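Local coordinates for H subunit of photosynthetic reaction center complex (Rhodopseudomonas palustris, PDB 6Z5S), which probably caps the cytoplasmic side of the bacterial photosynthetic reaction centre and supports electron and proton transfer to its quinones, at residues E172-V180 with R188-A196. Residues are numbered along the deposited sequence; the frame is centred on the assembly and turned at random.
Sequences EVLARYLEV and RVLLPVPFA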
ATOM      1  N   GLU D 172     -13.397 -22.497 -10.223  1.00 77.96           N
ATOM      2  CA  GLU D 172     -13.505 -21.533  -9.134  1.00 77.96           C
ATOM      3  C   GLU D 172     -14.755 -21.981  -8.392  1.00 77.96           C
ATOM      4  O   GLU D 172     -15.849 -21.492  -8.679  1.00 77.96           O
ATOM      5  CB  GLU D 172     -13.623 -20.098  -9.640  1.00 77.96           C
ATOM      6  CG  GLU D 172     -12.789 -19.790 -10.875  1.00 77.96           C
ATOM      7  CD  GLU D 172     -13.198 -18.492 -11.553  1.00 77.96           C
ATOM      8  OE1 GLU D 172     -13.935 -18.551 -12.560  1.00 77.96           O
ATOM      9  OE2 GLU D 172     -12.776 -17.413 -11.087  1.00 77.96           O
ATOM     10  N   VAL D 173     -14.595 -22.901  -7.446  1.00 76.40           N
ATOM     11  CA  VAL D 173     -15.757 -23.546  -6.844  1.00 76.40           C
ATOM     12  C   VAL D 173     -16.569 -22.485  -6.106  1.00 76.40           C
ATOM     13  O   VAL D 173     -16.133 -21.928  -5.094  1.00 76.40           O
ATOM     14  CB  VAL D 173     -15.348 -24.712  -5.936  1.00 76.40           C
ATOM     15  CG1 VAL D 173     -14.631 -25.748  -6.759  1.00 76.40           C
ATOM     16  CG2 VAL D 173     -14.406 -24.260  -4.838  1.00 76.40           C
ATOM     17  N   LEU D 174     -17.748 -22.181  -6.636  1.00 70.60           N
ATOM     18  CA  LEU D 174     -18.526 -21.045  -6.170  1.00 70.60           C
ATOM     19  C   LEU D 174     -19.912 -21.121  -6.781  1.00 70.60           C
ATOM     20  O   LEU D 174     -20.050 -21.420  -7.967  1.00 70.60           O
ATOM     21  CB  LEU D 174     -17.844 -19.729  -6.561  1.00 70.60           C
ATOM     22  CG  LEU D 174     -18.479 -18.426  -6.095  1.00 70.60           C
ATOM     23  CD1 LEU D 174     -18.443 -18.325  -4.584  1.00 70.60           C
ATOM     24  CD2 LEU D 174     -17.769 -17.249  -6.737  1.00 70.60           C
ATOM     25  N   ALA D 175     -20.929 -20.848  -5.973  1.00 64.61           N
ATOM     26  CA  ALA D 175     -22.298 -20.815  -6.465  1.00 64.61           C
ATOM     27  C   ALA D 175     -22.578 -19.453  -7.082  1.00 64.61           C
ATOM     28  O   ALA D 175     -22.428 -18.425  -6.417  1.00 64.61           O
ATOM     29  CB  ALA D 175     -23.279 -21.110  -5.337  1.00 64.61           C
ATOM     30  N   ARG D 176     -22.981 -19.440  -8.351  1.00 62.10           N
ATOM     31  CA  ARG D 176     -23.251 -18.188  -9.046  1.00 62.10           C
ATOM     32  C   ARG D 176     -24.736 -17.911  -9.225  1.00 62.10           C
ATOM     33  O   ARG D 176     -25.166 -16.770  -9.052  1.00 62.10           O
ATOM     34  CB  ARG D 176     -22.571 -18.177 -10.419  1.00 62.10           C
ATOM     35  CG  ARG D 176     -21.072 -18.414 -10.406  1.00 62.10           C
ATOM     36  CD  ARG D 176     -20.376 -17.662  -9.291  1.00 62.10           C
ATOM     37  NE  ARG D 176     -20.079 -16.280  -9.648  1.00 62.10           N
ATOM     38  CZ  ARG D 176     -18.911 -15.861 -10.126  1.00 62.10           C
ATOM     39  NH1 ARG D 176     -17.921 -16.720 -10.318  1.00 62.10           N
ATOM     40  NH2 ARG D 176     -18.735 -14.580 -10.414  1.00 62.10           N
ATOM     41  N   TYR D 177     -25.534 -18.917  -9.564  1.00 61.80           N
ATOM     42  CA  TYR D 177     -26.947 -18.698  -9.830  1.00 61.80           C
ATOM     43  C   TYR D 177     -27.781 -19.762  -9.142  1.00 61.80           C
ATOM     44  O   TYR D 177     -27.342 -20.897  -8.957  1.00 61.80           O
ATOM     45  CB  TYR D 177     -27.246 -18.710 -11.329  1.00 61.80           C
ATOM     46  CG  TYR D 177     -26.504 -17.649 -12.089  1.00 61.80           C
ATOM     47  CD1 TYR D 177     -27.022 -16.373 -12.214  1.00 61.80           C
ATOM     48  CD2 TYR D 177     -25.280 -17.917 -12.672  1.00 61.80           C
ATOM     49  CE1 TYR D 177     -26.344 -15.400 -12.899  1.00 61.80           C
ATOM     50  CE2 TYR D 177     -24.596 -16.950 -13.360  1.00 61.80           C
ATOM     51  CZ  TYR D 177     -25.132 -15.693 -13.468  1.00 61.80           C
ATOM     52  OH  TYR D 177     -24.450 -14.722 -14.157  1.00 61.80           O
ATOM     53  N   LEU D 178     -28.992 -19.374  -8.760  1.00 65.80           N
ATOM     54  CA  LEU D 178     -30.031 -20.293  -8.327  1.00 65.80           C
ATOM     55  C   LEU D 178     -31.062 -20.411  -9.434  1.00 65.80           C
ATOM     56  O   LEU D 178     -31.577 -19.398  -9.912  1.00 65.80           O
ATOM     57  CB  LEU D 178     -30.713 -19.811  -7.048  1.00 65.80           C
ATOM     58  CG  LEU D 178     -29.836 -19.410  -5.870  1.00 65.80           C
ATOM     59  CD1 LEU D 178     -30.709 -18.936  -4.731  1.00 65.80           C
ATOM     60  CD2 LEU D 178     -28.972 -20.572  -5.435  1.00 65.80           C
ATOM     61  N   GLU D 179     -31.340 -21.634  -9.859  1.00 73.81           N
ATOM     62  CA  GLU D 179     -32.440 -21.853 -10.780  1.00 73.81           C
ATOM     63  C   GLU D 179     -33.742 -21.780 -10.007  1.00 73.81           C
ATOM     64  O   GLU D 179     -33.843 -22.291  -8.892  1.00 73.81           O
ATOM     65  CB  GLU D 179     -32.308 -23.206 -11.474  1.00 73.81           C
ATOM     66  CG  GLU D 179     -32.955 -23.255 -12.836  1.00 73.81           C
ATOM     67  CD  GLU D 179     -32.425 -24.387 -13.686  1.00 73.81           C
ATOM     68  OE1 GLU D 179     -31.820 -25.320 -13.122  1.00 73.81           O
ATOM     69  OE2 GLU D 179     -32.610 -24.346 -14.918  1.00 73.81           O
ATOM     70  N   VAL D 180     -34.740 -21.135 -10.593  1.00 80.95           N
ATOM     71  CA  VAL D 180     -36.019 -20.924  -9.938  1.00 80.95           C
ATOM     72  C   VAL D 180     -37.116 -21.386 -10.872  1.00 80.95           C
ATOM     73  O   VAL D 180     -37.285 -20.825 -11.962  1.00 80.95           O
ATOM     74  CB  VAL D 180     -36.235 -19.456  -9.551  1.00 80.95           C
ATOM     75  CG1 VAL D 180     -37.621 -19.281  -9.010  1.00 80.95           C
ATOM     76  CG2 VAL D 180     -35.209 -19.034  -8.523  1.00 80.95           C
ATOM     77  N   ARG D 188     -38.243 -21.897 -15.866  1.00 83.17           N
ATOM     78  CA  ARG D 188     -37.080 -21.804 -14.999  1.00 83.17           C
ATOM     79  C   ARG D 188     -36.284 -20.560 -15.357  1.00 83.17           C
ATOM     80  O   ARG D 188     -35.936 -20.353 -16.522  1.00 83.17           O
ATOM     81  CB  ARG D 188     -36.210 -23.052 -15.128  1.00 83.17           C
ATOM     82  CG  ARG D 188     -36.934 -24.321 -14.752  1.00 83.17           C
ATOM     83  CD  ARG D 188     -36.031 -25.527 -14.868  1.00 83.17           C
ATOM     84  NE  ARG D 188     -36.542 -26.650 -14.091  1.00 83.17           N
ATOM     85  CZ  ARG D 188     -35.905 -27.804 -13.935  1.00 83.17           C
ATOM     86  NH1 ARG D 188     -34.725 -27.995 -14.507  1.00 83.17           N
ATOM     87  NH2 ARG D 188     -36.448 -28.768 -13.207  1.00 83.17           N
ATOM     88  N   VAL D 189     -36.006 -19.735 -14.354  1.00 69.94           N
ATOM     89  CA  VAL D 189     -35.249 -18.506 -14.543  1.00 69.94           C
ATOM     90  C   VAL D 189     -34.088 -18.483 -13.562  1.00 69.94           C
ATOM     91  O   VAL D 189     -34.157 -19.054 -12.472  1.00 69.94           O
ATOM     92  CB  VAL D 189     -36.133 -17.257 -14.367  1.00 69.94           C
ATOM     93  CG1 VAL D 189     -37.152 -17.185 -15.479  1.00 69.94           C
ATOM     94  CG2 VAL D 189     -36.813 -17.287 -13.023  1.00 69.94           C
ATOM     95  N   LEU D 190     -33.015 -17.814 -13.952  1.00 61.26           N
ATOM     96  CA  LEU D 190     -31.840 -17.741 -13.103  1.00 61.26           C
ATOM     97  C   LEU D 190     -31.947 -16.565 -12.146  1.00 61.26           C
ATOM     98  O   LEU D 190     -32.588 -15.553 -12.435  1.00 61.26           O
ATOM     99  CB  LEU D 190     -30.574 -17.618 -13.944  1.00 61.26           C
ATOM    100  CG  LEU D 190     -30.142 -18.915 -14.622  1.00 61.26           C
ATOM    101  CD1 LEU D 190     -28.902 -18.686 -15.445  1.00 61.26           C
ATOM    102  CD2 LEU D 190     -29.903 -19.991 -13.589  1.00 61.26           C
ATOM    103  N   LEU D 191     -31.320 -16.717 -10.987  1.00 60.86           N
ATOM    104  CA  LEU D 191     -31.273 -15.669  -9.973  1.00 60.86           C
ATOM    105  C   LEU D 191     -29.841 -15.552  -9.483  1.00 60.86           C
ATOM    106  O   LEU D 191     -29.315 -16.518  -8.893  1.00 60.86           O
ATOM    107  CB  LEU D 191     -32.221 -15.994  -8.824  1.00 60.86           C
ATOM    108  CG  LEU D 191     -31.974 -15.297  -7.495  1.00 60.86           C
ATOM    109  CD1 LEU D 191     -32.127 -13.807  -7.644  1.00 60.86           C
ATOM    110  CD2 LEU D 191     -32.927 -15.831  -6.462  1.00 60.86           C
ATOM    111  N   PRO D 192     -29.168 -14.429  -9.716  1.00 58.68           N
ATOM    112  CA  PRO D 192     -27.787 -14.296  -9.251  1.00 58.68           C
ATOM    113  C   PRO D 192     -27.718 -14.370  -7.737  1.00 58.68           C
ATOM    114  O   PRO D 192     -28.533 -13.777  -7.031  1.00 58.68           O
ATOM    115  CB  PRO D 192     -27.368 -12.919  -9.771  1.00 58.68           C
ATOM    116  CG  PRO D 192     -28.324 -12.610 -10.855  1.00 58.68           C
ATOM    117  CD  PRO D 192     -29.611 -13.243 -10.457  1.00 58.68           C
ATOM    118  N   VAL D 193     -26.735 -15.125  -7.244  1.00 59.83           N
ATOM    119  CA  VAL D 193     -26.586 -15.295  -5.799  1.00 59.83           C
ATOM    120  C   VAL D 193     -26.428 -13.967  -5.069  1.00 59.83           C
ATOM    121  O   VAL D 193     -27.086 -13.778  -4.033  1.00 59.83           O
ATOM    122  CB  VAL D 193     -25.433 -16.273  -5.500  1.00 59.83           C
ATOM    123  CG1 VAL D 193     -25.128 -16.292  -4.020  1.00 59.83           C
ATOM    124  CG2 VAL D 193     -25.785 -17.662  -5.984  1.00 59.83           C
ATOM    125  N   PRO D 194     -25.603 -13.018  -5.528  1.00 58.94           N
ATOM    126  CA  PRO D 194     -25.485 -11.753  -4.789  1.00 58.94           C
ATOM    127  C   PRO D 194     -26.784 -10.981  -4.679  1.00 58.94           C
ATOM    128  O   PRO D 194     -26.900 -10.116  -3.806  1.00 58.94           O
ATOM    129  CB  PRO D 194     -24.443 -10.973  -5.598  1.00 58.94           C
ATOM    130  CG  PRO D 194     -23.655 -12.009  -6.276  1.00 58.94           C
ATOM    131  CD  PRO D 194     -24.632 -13.075  -6.634  1.00 58.94           C
ATOM    132  N   PHE D 195     -27.763 -11.261  -5.527  1.00 58.31           N
ATOM    133  CA  PHE D 195     -29.053 -10.596  -5.461  1.00 58.31           C
ATOM    134  C   PHE D 195     -30.042 -11.337  -4.581  1.00 58.31           C
ATOM    135  O   PHE D 195     -31.224 -10.984  -4.566  1.00 58.31           O
ATOM    136  CB  PHE D 195     -29.634 -10.431  -6.863  1.00 58.31           C
ATOM    137  CG  PHE D 195     -29.087  -9.258  -7.610  1.00 58.31           C
ATOM    138  CD1 PHE D 195     -29.469  -7.975  -7.278  1.00 58.31           C
ATOM    139  CD2 PHE D 195     -28.196  -9.438  -8.647  1.00 58.31           C
ATOM    140  CE1 PHE D 195     -28.976  -6.899  -7.962  1.00 58.31           C
ATOM    141  CE2 PHE D 195     -27.699  -8.361  -9.335  1.00 58.31           C
ATOM    142  CZ  PHE D 195     -28.090  -7.090  -8.992  1.00 58.31           C
ATOM    143  N   ALA D 196     -29.597 -12.353  -3.857  1.00 73.27           N
ATOM    144  CA  ALA D 196     -30.482 -13.150  -3.027  1.00 73.27           C
ATOM    145  C   ALA D 196     -29.893 -13.292  -1.636  1.00 73.27           C
ATOM    146  O   ALA D 196     -28.674 -13.341  -1.460  1.00 73.27           O
ATOM    147  CB  ALA D 196     -30.723 -14.534  -3.630  1.00 73.27           C
TER
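One face of the Tyr177 ring receives CD1 of Leu190, 4.2 Å above the plane and displaced toward the rim, while the carbonyl carbon of Leu191 lies at the ring edge. The proline ring of Pro192 crosses the tyrosine at a slant, its CG 4.0 Å from Tyr177 CE1. Tyrosine suits this place: its broad ring covers leucine and proline, and its OH reaches past them to hydrogen-bond Glu232. With CG anti to the carbonyl carbon (chi1 -60°), the ring is carried toward Pro192, CD1 coming 3.7 Å from Pro192 CA; Tyr177 CB packs on Leu190 CD2. The planes of the Glu179 carboxylate and the Arg188 guanidinium are turned 62° from each other. Glu179 OE1 is 4.2 Å from Arg188 NH1 and well out of the guanidinium plane, so any attraction is probably a general electrostatic one. The aliphatic part of Arg188 lies closer, its CD 3.6 Å from Glu179 OE2. Glu179 forms its salt bridge with Arg133, and an alanine in its place would probably leave Arg133 without that mate and uncover the methylenes of Arg188. Strands 174-182 and 188-192 form an antiparallel hairpin at one edge of the sheet, within this chain, in the PRC-barrel domain, and a classic beta bulge at Arg176 and Tyr177 faces Trp167 on the next strand. Leu178 and Leu191 exchange backbone bonds, as do Val180 and Val189. On the face opposite the tyrosine, the Leu178 and Leu191 side chains run alongside each other, CD1 of Leu178 4.2 Å from CD2 of Leu191, and beta-branched Val180 packs its CB 4.1 Å from Val189 CG2. Where 188-192 gives way to a 3-10 turn, Val193 N donates a nearly straight bond (167°) to Arg176 O, and its compact side chain sets CG2 4.3 Å from Ala175 CB.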